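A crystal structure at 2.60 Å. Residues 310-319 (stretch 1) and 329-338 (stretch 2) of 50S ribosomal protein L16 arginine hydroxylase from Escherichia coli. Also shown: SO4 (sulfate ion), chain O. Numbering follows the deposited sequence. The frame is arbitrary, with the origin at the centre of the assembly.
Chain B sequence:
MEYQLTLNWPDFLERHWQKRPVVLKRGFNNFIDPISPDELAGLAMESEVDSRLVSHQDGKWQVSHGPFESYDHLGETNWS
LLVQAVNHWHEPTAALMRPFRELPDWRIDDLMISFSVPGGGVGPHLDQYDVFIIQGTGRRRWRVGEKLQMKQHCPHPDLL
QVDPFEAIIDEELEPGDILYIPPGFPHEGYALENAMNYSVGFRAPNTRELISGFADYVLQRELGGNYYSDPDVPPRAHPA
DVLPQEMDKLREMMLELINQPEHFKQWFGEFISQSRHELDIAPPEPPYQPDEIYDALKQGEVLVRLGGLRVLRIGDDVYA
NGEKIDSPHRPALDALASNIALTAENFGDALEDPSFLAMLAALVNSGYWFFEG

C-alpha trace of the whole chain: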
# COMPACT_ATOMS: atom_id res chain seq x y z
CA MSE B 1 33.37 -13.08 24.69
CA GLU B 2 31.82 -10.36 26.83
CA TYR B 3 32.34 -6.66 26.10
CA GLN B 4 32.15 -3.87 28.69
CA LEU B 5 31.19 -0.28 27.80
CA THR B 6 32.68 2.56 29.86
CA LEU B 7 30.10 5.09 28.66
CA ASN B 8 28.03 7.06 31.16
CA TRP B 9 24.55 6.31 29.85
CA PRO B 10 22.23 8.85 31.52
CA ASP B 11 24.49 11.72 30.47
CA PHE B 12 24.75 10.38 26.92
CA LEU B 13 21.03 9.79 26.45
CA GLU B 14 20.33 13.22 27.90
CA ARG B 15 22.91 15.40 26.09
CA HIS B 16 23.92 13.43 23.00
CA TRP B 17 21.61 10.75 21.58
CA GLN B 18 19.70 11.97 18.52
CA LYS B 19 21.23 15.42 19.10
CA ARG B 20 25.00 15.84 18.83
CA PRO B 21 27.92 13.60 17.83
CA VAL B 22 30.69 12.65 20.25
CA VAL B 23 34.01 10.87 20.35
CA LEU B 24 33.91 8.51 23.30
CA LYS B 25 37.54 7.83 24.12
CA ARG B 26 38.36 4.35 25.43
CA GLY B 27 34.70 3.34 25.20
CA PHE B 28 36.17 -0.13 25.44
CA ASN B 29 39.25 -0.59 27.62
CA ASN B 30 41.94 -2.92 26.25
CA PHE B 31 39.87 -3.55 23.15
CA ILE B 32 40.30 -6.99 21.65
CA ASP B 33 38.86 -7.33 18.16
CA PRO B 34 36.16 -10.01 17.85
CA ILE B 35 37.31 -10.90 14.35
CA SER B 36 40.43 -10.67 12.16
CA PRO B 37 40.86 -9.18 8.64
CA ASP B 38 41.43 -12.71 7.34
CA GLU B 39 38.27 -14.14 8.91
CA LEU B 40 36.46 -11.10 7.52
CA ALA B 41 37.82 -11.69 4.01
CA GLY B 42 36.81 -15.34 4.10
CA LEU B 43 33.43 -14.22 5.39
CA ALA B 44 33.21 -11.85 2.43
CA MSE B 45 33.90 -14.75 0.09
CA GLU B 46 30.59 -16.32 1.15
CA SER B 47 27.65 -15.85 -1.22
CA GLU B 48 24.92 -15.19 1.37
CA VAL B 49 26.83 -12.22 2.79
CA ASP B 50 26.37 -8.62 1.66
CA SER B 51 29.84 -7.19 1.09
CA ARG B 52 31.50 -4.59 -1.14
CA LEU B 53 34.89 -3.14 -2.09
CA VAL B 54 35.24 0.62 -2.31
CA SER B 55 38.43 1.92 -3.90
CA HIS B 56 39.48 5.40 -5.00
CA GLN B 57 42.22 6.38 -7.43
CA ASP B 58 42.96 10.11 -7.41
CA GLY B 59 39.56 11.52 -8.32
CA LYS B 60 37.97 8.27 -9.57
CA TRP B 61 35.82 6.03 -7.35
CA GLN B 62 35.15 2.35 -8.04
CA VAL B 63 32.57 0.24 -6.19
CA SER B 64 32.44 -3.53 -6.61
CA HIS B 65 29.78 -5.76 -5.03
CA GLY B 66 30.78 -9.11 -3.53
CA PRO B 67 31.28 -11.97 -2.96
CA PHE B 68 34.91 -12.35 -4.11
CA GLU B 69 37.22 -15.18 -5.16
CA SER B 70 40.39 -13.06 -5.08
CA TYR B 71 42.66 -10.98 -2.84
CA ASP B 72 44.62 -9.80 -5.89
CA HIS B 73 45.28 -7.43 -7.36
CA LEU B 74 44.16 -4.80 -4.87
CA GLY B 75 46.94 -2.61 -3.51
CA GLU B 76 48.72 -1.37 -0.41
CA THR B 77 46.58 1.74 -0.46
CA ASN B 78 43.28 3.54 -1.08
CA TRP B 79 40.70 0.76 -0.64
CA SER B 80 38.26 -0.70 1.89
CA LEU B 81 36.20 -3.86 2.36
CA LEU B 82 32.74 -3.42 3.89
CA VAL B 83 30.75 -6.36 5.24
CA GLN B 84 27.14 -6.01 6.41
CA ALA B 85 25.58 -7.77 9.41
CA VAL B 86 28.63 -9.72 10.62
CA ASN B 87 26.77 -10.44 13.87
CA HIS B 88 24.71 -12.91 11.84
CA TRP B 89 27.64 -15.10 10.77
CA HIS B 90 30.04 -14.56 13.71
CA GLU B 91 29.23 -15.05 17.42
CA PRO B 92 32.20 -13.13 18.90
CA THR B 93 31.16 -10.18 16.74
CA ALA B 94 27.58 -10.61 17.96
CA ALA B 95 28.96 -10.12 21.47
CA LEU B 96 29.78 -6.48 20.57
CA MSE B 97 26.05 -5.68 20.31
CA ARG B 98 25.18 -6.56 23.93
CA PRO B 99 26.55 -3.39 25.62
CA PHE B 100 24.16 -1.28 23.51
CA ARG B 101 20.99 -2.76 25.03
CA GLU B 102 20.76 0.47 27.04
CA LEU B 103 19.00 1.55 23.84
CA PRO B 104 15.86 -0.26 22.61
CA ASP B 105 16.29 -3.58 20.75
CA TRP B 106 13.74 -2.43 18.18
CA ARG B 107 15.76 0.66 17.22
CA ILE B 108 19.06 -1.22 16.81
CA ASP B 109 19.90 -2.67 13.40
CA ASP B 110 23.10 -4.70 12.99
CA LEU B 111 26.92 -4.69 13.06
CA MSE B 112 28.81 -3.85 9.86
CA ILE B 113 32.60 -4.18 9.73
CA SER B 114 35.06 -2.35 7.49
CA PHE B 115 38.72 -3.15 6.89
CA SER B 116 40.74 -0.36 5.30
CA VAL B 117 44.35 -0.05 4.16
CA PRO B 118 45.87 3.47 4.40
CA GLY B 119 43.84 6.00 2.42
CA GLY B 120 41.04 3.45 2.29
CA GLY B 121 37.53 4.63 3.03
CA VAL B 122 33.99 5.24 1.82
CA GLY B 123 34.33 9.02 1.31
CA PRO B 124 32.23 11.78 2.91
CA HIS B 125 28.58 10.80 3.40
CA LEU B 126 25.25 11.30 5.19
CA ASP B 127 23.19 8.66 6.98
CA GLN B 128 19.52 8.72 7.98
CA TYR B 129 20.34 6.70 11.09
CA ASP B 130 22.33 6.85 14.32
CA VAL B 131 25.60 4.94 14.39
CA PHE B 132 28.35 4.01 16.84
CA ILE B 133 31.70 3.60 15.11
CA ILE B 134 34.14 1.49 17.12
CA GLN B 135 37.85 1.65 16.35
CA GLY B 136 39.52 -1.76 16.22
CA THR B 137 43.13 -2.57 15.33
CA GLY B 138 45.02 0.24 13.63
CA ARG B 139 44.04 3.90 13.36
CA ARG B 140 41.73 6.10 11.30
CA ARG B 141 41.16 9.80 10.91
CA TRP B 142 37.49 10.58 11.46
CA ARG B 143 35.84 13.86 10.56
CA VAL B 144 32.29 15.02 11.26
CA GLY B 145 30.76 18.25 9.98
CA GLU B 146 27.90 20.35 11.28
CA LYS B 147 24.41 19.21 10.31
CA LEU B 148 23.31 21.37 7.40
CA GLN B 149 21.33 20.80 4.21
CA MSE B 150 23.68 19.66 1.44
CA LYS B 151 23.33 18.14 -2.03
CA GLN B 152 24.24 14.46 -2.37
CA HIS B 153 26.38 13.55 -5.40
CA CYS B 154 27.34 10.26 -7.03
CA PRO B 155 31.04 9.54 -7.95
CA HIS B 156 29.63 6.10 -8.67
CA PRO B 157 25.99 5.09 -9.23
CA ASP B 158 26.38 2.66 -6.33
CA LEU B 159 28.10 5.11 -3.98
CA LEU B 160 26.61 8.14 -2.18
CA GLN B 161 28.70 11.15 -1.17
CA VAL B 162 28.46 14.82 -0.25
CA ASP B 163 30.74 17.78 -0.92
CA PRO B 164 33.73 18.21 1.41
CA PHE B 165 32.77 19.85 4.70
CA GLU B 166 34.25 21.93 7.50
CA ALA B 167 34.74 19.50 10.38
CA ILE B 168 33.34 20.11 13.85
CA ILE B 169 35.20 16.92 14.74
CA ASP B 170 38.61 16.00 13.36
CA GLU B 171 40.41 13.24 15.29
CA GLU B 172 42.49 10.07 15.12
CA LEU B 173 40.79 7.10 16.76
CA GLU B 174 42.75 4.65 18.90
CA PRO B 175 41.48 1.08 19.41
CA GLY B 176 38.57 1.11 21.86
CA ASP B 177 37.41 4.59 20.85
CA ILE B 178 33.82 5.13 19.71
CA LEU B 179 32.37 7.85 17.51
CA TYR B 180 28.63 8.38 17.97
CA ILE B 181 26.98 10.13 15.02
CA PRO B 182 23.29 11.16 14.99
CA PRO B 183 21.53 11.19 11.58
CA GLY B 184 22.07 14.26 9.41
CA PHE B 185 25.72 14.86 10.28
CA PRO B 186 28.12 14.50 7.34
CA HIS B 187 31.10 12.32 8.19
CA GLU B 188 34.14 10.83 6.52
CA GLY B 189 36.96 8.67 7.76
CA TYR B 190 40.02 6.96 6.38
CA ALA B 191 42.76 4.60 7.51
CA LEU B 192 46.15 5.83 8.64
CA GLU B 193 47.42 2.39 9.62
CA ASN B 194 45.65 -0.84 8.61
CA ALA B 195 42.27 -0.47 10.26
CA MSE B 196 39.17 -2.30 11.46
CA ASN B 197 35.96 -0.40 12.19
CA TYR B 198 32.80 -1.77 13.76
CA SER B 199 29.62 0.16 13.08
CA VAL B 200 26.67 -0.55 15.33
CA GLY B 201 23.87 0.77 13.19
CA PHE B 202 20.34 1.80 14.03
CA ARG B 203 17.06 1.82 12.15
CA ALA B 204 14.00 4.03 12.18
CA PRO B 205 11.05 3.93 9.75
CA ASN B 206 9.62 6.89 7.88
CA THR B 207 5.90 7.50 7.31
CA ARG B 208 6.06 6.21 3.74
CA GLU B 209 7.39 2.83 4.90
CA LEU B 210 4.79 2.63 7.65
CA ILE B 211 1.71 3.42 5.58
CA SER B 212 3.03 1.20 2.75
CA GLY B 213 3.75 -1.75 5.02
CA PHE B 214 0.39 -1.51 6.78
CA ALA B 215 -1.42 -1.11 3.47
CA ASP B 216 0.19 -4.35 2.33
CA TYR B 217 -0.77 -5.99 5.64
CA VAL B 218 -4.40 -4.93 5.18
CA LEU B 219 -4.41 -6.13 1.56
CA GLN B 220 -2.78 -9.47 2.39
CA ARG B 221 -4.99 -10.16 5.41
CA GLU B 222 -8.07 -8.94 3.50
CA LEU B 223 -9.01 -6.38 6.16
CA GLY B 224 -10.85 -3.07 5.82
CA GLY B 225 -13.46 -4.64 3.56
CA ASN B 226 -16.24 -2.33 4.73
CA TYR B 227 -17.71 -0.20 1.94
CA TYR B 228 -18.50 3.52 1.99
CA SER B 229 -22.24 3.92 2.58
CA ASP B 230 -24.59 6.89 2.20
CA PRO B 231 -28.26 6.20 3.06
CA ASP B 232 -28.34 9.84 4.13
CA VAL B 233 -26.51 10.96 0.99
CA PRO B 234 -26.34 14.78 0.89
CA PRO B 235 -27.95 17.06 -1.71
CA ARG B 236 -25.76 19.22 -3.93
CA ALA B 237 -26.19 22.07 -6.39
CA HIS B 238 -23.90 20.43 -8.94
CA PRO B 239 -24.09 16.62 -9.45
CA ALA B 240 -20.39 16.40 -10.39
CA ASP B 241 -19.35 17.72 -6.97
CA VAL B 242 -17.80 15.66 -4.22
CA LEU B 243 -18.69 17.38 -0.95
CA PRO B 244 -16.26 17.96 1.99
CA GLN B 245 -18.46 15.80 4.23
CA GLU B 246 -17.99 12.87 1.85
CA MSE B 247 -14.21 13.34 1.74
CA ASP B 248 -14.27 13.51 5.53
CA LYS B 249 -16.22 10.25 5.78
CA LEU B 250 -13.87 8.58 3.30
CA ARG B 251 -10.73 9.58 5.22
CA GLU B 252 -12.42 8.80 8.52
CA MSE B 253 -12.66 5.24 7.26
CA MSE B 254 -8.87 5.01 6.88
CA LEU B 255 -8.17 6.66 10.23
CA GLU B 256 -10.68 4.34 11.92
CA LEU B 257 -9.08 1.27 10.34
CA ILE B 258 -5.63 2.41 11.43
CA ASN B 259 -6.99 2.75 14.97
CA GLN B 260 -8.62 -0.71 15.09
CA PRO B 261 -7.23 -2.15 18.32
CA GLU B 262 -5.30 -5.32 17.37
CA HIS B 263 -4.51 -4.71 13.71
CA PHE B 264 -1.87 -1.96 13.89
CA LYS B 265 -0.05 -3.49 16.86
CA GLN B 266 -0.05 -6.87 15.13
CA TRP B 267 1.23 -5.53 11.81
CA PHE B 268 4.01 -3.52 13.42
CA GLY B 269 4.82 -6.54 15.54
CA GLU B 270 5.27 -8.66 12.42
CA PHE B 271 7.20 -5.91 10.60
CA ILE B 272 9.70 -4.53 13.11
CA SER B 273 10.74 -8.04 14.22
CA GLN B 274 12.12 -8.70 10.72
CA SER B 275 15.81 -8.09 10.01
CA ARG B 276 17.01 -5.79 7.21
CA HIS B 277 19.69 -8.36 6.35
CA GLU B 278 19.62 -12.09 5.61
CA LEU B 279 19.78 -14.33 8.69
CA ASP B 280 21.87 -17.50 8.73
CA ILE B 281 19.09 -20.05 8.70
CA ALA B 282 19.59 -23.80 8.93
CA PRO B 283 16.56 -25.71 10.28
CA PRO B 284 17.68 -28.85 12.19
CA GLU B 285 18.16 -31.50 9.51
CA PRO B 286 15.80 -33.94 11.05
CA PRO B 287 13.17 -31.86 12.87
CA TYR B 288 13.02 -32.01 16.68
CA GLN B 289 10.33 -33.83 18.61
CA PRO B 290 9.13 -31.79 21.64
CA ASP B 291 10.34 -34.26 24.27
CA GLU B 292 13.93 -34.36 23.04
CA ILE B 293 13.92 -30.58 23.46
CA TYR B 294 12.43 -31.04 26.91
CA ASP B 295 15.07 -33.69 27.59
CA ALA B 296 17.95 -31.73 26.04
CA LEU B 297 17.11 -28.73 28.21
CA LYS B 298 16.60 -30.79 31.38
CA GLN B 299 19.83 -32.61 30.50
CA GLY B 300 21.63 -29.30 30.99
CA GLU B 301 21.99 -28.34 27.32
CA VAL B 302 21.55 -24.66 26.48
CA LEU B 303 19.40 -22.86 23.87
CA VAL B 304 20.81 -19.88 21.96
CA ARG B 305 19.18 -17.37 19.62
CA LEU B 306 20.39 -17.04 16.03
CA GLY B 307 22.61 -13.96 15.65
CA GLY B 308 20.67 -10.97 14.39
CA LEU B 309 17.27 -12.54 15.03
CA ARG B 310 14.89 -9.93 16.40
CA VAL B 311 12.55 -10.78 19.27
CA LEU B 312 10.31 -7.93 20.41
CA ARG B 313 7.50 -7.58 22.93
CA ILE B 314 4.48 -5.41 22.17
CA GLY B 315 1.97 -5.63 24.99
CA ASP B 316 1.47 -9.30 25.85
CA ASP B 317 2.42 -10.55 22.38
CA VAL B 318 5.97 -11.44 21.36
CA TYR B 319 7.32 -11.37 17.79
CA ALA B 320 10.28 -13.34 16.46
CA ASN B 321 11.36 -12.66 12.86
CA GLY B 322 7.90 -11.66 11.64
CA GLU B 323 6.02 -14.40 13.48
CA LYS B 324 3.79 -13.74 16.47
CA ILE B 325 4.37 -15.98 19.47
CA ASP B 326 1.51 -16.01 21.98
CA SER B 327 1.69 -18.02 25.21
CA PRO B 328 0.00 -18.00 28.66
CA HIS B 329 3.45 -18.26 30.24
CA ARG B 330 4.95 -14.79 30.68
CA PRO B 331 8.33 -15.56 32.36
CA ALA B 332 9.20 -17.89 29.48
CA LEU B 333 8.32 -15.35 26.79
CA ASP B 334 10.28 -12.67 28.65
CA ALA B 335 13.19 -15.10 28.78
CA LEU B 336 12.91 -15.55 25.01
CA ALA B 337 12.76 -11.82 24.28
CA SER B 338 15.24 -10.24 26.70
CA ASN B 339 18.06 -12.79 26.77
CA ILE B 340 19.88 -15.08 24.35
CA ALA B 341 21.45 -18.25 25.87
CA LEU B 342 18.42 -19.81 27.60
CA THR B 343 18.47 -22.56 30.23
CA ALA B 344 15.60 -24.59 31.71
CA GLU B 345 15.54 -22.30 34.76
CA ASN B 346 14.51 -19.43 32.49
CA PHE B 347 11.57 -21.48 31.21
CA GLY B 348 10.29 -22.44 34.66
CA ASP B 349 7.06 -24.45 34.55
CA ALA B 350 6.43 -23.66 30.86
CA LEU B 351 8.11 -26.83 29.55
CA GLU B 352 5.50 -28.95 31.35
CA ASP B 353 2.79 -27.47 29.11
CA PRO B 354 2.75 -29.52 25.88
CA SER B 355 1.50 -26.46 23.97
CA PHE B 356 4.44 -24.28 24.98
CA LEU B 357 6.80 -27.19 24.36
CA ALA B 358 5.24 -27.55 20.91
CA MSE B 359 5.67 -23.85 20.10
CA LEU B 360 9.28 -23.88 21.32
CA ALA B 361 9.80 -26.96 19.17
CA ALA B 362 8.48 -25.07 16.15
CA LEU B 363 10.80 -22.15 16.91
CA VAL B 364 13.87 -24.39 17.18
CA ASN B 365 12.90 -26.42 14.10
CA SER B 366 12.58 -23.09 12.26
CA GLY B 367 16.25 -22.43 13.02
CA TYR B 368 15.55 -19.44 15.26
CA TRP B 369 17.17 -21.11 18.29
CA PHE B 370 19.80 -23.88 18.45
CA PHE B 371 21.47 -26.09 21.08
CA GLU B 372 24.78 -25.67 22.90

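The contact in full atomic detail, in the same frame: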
# COMPACT_ATOMS: atom_id res chain seq x y z
N ARG B 310 15.56 -10.93 15.57
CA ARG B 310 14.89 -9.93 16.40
C ARG B 310 13.67 -10.49 17.12
O ARG B 310 12.77 -11.05 16.50
CB ARG B 310 14.51 -8.71 15.54
CG ARG B 310 15.72 -8.03 14.92
CD ARG B 310 15.37 -7.17 13.71
NE ARG B 310 14.52 -6.03 14.06
CZ ARG B 310 14.96 -4.92 14.65
NH1 ARG B 310 16.25 -4.80 14.97
NH2 ARG B 310 14.12 -3.93 14.93
N VAL B 311 13.67 -10.35 18.44
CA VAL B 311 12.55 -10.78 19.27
C VAL B 311 12.05 -9.60 20.08
O VAL B 311 12.77 -9.07 20.94
CB VAL B 311 12.95 -11.92 20.21
CG1 VAL B 311 11.73 -12.50 20.89
CG2 VAL B 311 13.69 -13.00 19.44
N LEU B 312 10.82 -9.17 19.82
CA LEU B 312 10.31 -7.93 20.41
C LEU B 312 8.96 -8.12 21.07
O LEU B 312 8.10 -8.83 20.56
CB LEU B 312 10.23 -6.84 19.35
CG LEU B 312 11.56 -6.56 18.64
CD1 LEU B 312 11.35 -5.71 17.41
CD2 LEU B 312 12.54 -5.89 19.60
N ARG B 313 8.76 -7.46 22.21
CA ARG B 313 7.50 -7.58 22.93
C ARG B 313 6.65 -6.32 22.77
O ARG B 313 7.08 -5.22 23.12
CB ARG B 313 7.75 -7.86 24.41
CG ARG B 313 6.48 -7.96 25.23
CD ARG B 313 6.76 -8.05 26.71
NE ARG B 313 7.09 -9.41 27.13
CZ ARG B 313 6.18 -10.35 27.37
NH1 ARG B 313 4.89 -10.08 27.22
NH2 ARG B 313 6.56 -11.56 27.76
N ILE B 314 5.45 -6.49 22.22
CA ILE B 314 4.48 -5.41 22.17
C ILE B 314 3.24 -5.84 22.94
O ILE B 314 2.51 -6.74 22.51
CB ILE B 314 4.10 -5.05 20.72
CG1 ILE B 314 5.34 -5.07 19.83
CG2 ILE B 314 3.40 -3.70 20.67
CD1 ILE B 314 5.21 -4.25 18.56
N GLY B 315 3.00 -5.19 24.07
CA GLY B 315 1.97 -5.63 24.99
C GLY B 315 2.28 -7.03 25.49
O GLY B 315 3.39 -7.29 25.95
N ASP B 316 1.30 -7.92 25.41
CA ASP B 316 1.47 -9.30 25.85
C ASP B 316 1.86 -10.26 24.73
O ASP B 316 1.97 -11.47 24.95
CB ASP B 316 0.22 -9.79 26.58
CG ASP B 316 0.03 -9.12 27.93
OD1 ASP B 316 -0.60 -8.04 27.98
OD2 ASP B 316 0.51 -9.67 28.94
N ASP B 317 2.05 -9.73 23.53
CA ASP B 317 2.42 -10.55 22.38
C ASP B 317 3.92 -10.42 22.10
O ASP B 317 4.48 -9.33 22.23
CB ASP B 317 1.65 -10.09 21.14
CG ASP B 317 0.19 -9.81 21.43
OD1 ASP B 317 -0.46 -10.66 22.08
OD2 ASP B 317 -0.30 -8.74 21.02
N VAL B 318 4.56 -11.52 21.72
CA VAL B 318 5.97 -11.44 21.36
C VAL B 318 6.10 -11.71 19.86
O VAL B 318 5.23 -12.34 19.27
CB VAL B 318 6.83 -12.39 22.23
CG1 VAL B 318 8.27 -12.43 21.76
CG2 VAL B 318 6.78 -11.94 23.68
N TYR B 319 7.12 -11.16 19.21
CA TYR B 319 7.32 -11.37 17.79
C TYR B 319 8.76 -11.74 17.49
O TYR B 319 9.69 -10.99 17.83
CB TYR B 319 6.92 -10.12 16.99
CG TYR B 319 5.48 -9.70 17.20
CD1 TYR B 319 5.12 -8.89 18.26
CD2 TYR B 319 4.48 -10.12 16.33
CE1 TYR B 319 3.81 -8.50 18.45
CE2 TYR B 319 3.17 -9.74 16.51
CZ TYR B 319 2.83 -8.93 17.57
OH TYR B 319 1.53 -8.55 17.76
N HIS B 329 2.35 -18.29 29.29
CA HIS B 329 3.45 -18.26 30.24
C HIS B 329 4.31 -17.04 29.92
O HIS B 329 5.02 -16.99 28.92
CB HIS B 329 4.31 -19.52 30.11
CG HIS B 329 3.51 -20.79 29.99
ND1 HIS B 329 3.43 -21.72 30.99
CD2 HIS B 329 2.76 -21.27 28.96
CE1 HIS B 329 2.66 -22.73 30.60
NE2 HIS B 329 2.25 -22.47 29.37
N ARG B 330 4.20 -16.04 30.79
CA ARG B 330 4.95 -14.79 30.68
C ARG B 330 6.47 -14.86 30.96
O ARG B 330 7.25 -14.32 30.18
CB ARG B 330 4.29 -13.66 31.47
CG ARG B 330 4.80 -12.29 31.10
CD ARG B 330 4.06 -11.19 31.85
NE ARG B 330 4.83 -9.95 31.88
CZ ARG B 330 4.78 -9.02 30.93
NH1 ARG B 330 3.99 -9.18 29.88
NH2 ARG B 330 5.53 -7.93 31.04
N PRO B 331 6.89 -15.50 32.08
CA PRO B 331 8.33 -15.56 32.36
C PRO B 331 9.13 -16.18 31.22
O PRO B 331 10.24 -15.73 30.92
CB PRO B 331 8.39 -16.47 33.60
CG PRO B 331 7.10 -16.27 34.28
CD PRO B 331 6.09 -16.08 33.18
N ALA B 332 8.56 -17.20 30.60
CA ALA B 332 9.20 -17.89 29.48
C ALA B 332 9.37 -16.97 28.28
O ALA B 332 10.44 -16.90 27.68
CB ALA B 332 8.40 -19.11 29.10
N LEU B 333 8.29 -16.27 27.92
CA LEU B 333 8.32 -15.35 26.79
C LEU B 333 9.31 -14.22 27.03
O LEU B 333 10.05 -13.83 26.12
CB LEU B 333 6.94 -14.77 26.50
CG LEU B 333 5.84 -15.73 26.04
CD1 LEU B 333 4.72 -14.96 25.35
CD2 LEU B 333 6.40 -16.81 25.12
N ASP B 334 9.32 -13.70 28.25
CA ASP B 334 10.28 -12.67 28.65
C ASP B 334 11.71 -13.18 28.54
O ASP B 334 12.61 -12.46 28.12
CB ASP B 334 10.00 -12.20 30.07
CG ASP B 334 8.85 -11.22 30.15
OD1 ASP B 334 8.76 -10.34 29.27
OD2 ASP B 334 8.04 -11.32 31.10
N ALA B 335 11.89 -14.45 28.91
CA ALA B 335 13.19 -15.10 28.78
C ALA B 335 13.61 -15.18 27.31
O ALA B 335 14.78 -15.00 26.98
CB ALA B 335 13.15 -16.48 29.41
N LEU B 336 12.65 -15.47 26.44
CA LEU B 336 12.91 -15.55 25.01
C LEU B 336 13.28 -14.19 24.41
O LEU B 336 14.20 -14.09 23.60
CB LEU B 336 11.70 -16.13 24.27
CG LEU B 336 11.45 -17.63 24.43
CD1 LEU B 336 10.11 -18.03 23.83
CD2 LEU B 336 12.58 -18.41 23.79
N ALA B 337 12.55 -13.16 24.82
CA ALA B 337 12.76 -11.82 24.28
C ALA B 337 14.03 -11.13 24.79
O ALA B 337 14.84 -10.64 24.00
CB ALA B 337 11.55 -10.94 24.54
N SER B 338 14.21 -11.09 26.11
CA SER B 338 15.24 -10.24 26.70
C SER B 338 16.60 -10.87 26.96
O SER B 338 17.54 -10.18 27.36
CB SER B 338 14.71 -9.58 27.98
OG SER B 338 13.71 -8.62 27.67
S SO4 O . 5.40 -4.71 28.64
O1 SO4 O . 5.86 -6.06 28.97
O2 SO4 O . 4.18 -4.79 27.85
O3 SO4 O . 5.14 -3.97 29.87
O4 SO4 O . 6.43 -4.02 27.88

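Stretch 1 is a β-hairpin whose strands, 311-314 and 317-319, pair through L312 N to Y319 O and Y319 N to L312 O, both 2.9 Å; helix 330-338 packs across it, the axes of strand 311-314 and the helix approaching to 7.5 Å at 132°. V311, with its CA-to-CB bond toward the helix, sits where the backbones come closest, its CA 5.1 Å from A337 CA. Its CG1 lies 3.6 Å from A337 CA and 4.0 Å from A337 CB, so the short alanine side chain goes with an approach that reaches the helix backbone. L312 points away, as the alternation of a strand predicts.

R313 points toward the helix again and has the largest covered area of stretch 1. Its NE donates to D334 OD1 at 2.9 Å; the N-H...O angle of 119° makes this hydrogen bond weak, but the pair is also a salt bridge. NH2 packs 3.5 Å from L333 CB. The striking feature is R313 NH1, 2.9 Å from R330 NH1: two donors of like charge, not a hydrogen bond, with each guanidinium lying over a face of the other. Negative charge is close by. D334 OD2 is 3.6 Å from R330 NE, well out of the guanidinium plane and therefore a purely electrostatic pairing, and a sulfate, probably from the crystallisation liquor, accepts a hydrogen bond from R330 NH2 through O1 (2.8 Å, 166°).

The type II' turn from I314 to D317 places G315 at phi 61°, a value that favours glycine. G315 O accepts a weak hydrogen bond from R313 NH1 at 3.4 Å. D316 starts sideways, but its carboxylate comes nearer, and OD2 forms a long salt bridge with R330 NH1 at 3.6 Å. On the returning strand, D317 points away and V318 toward the helix, its CG2 making apolar contact with L333 CB at 4.0 Å.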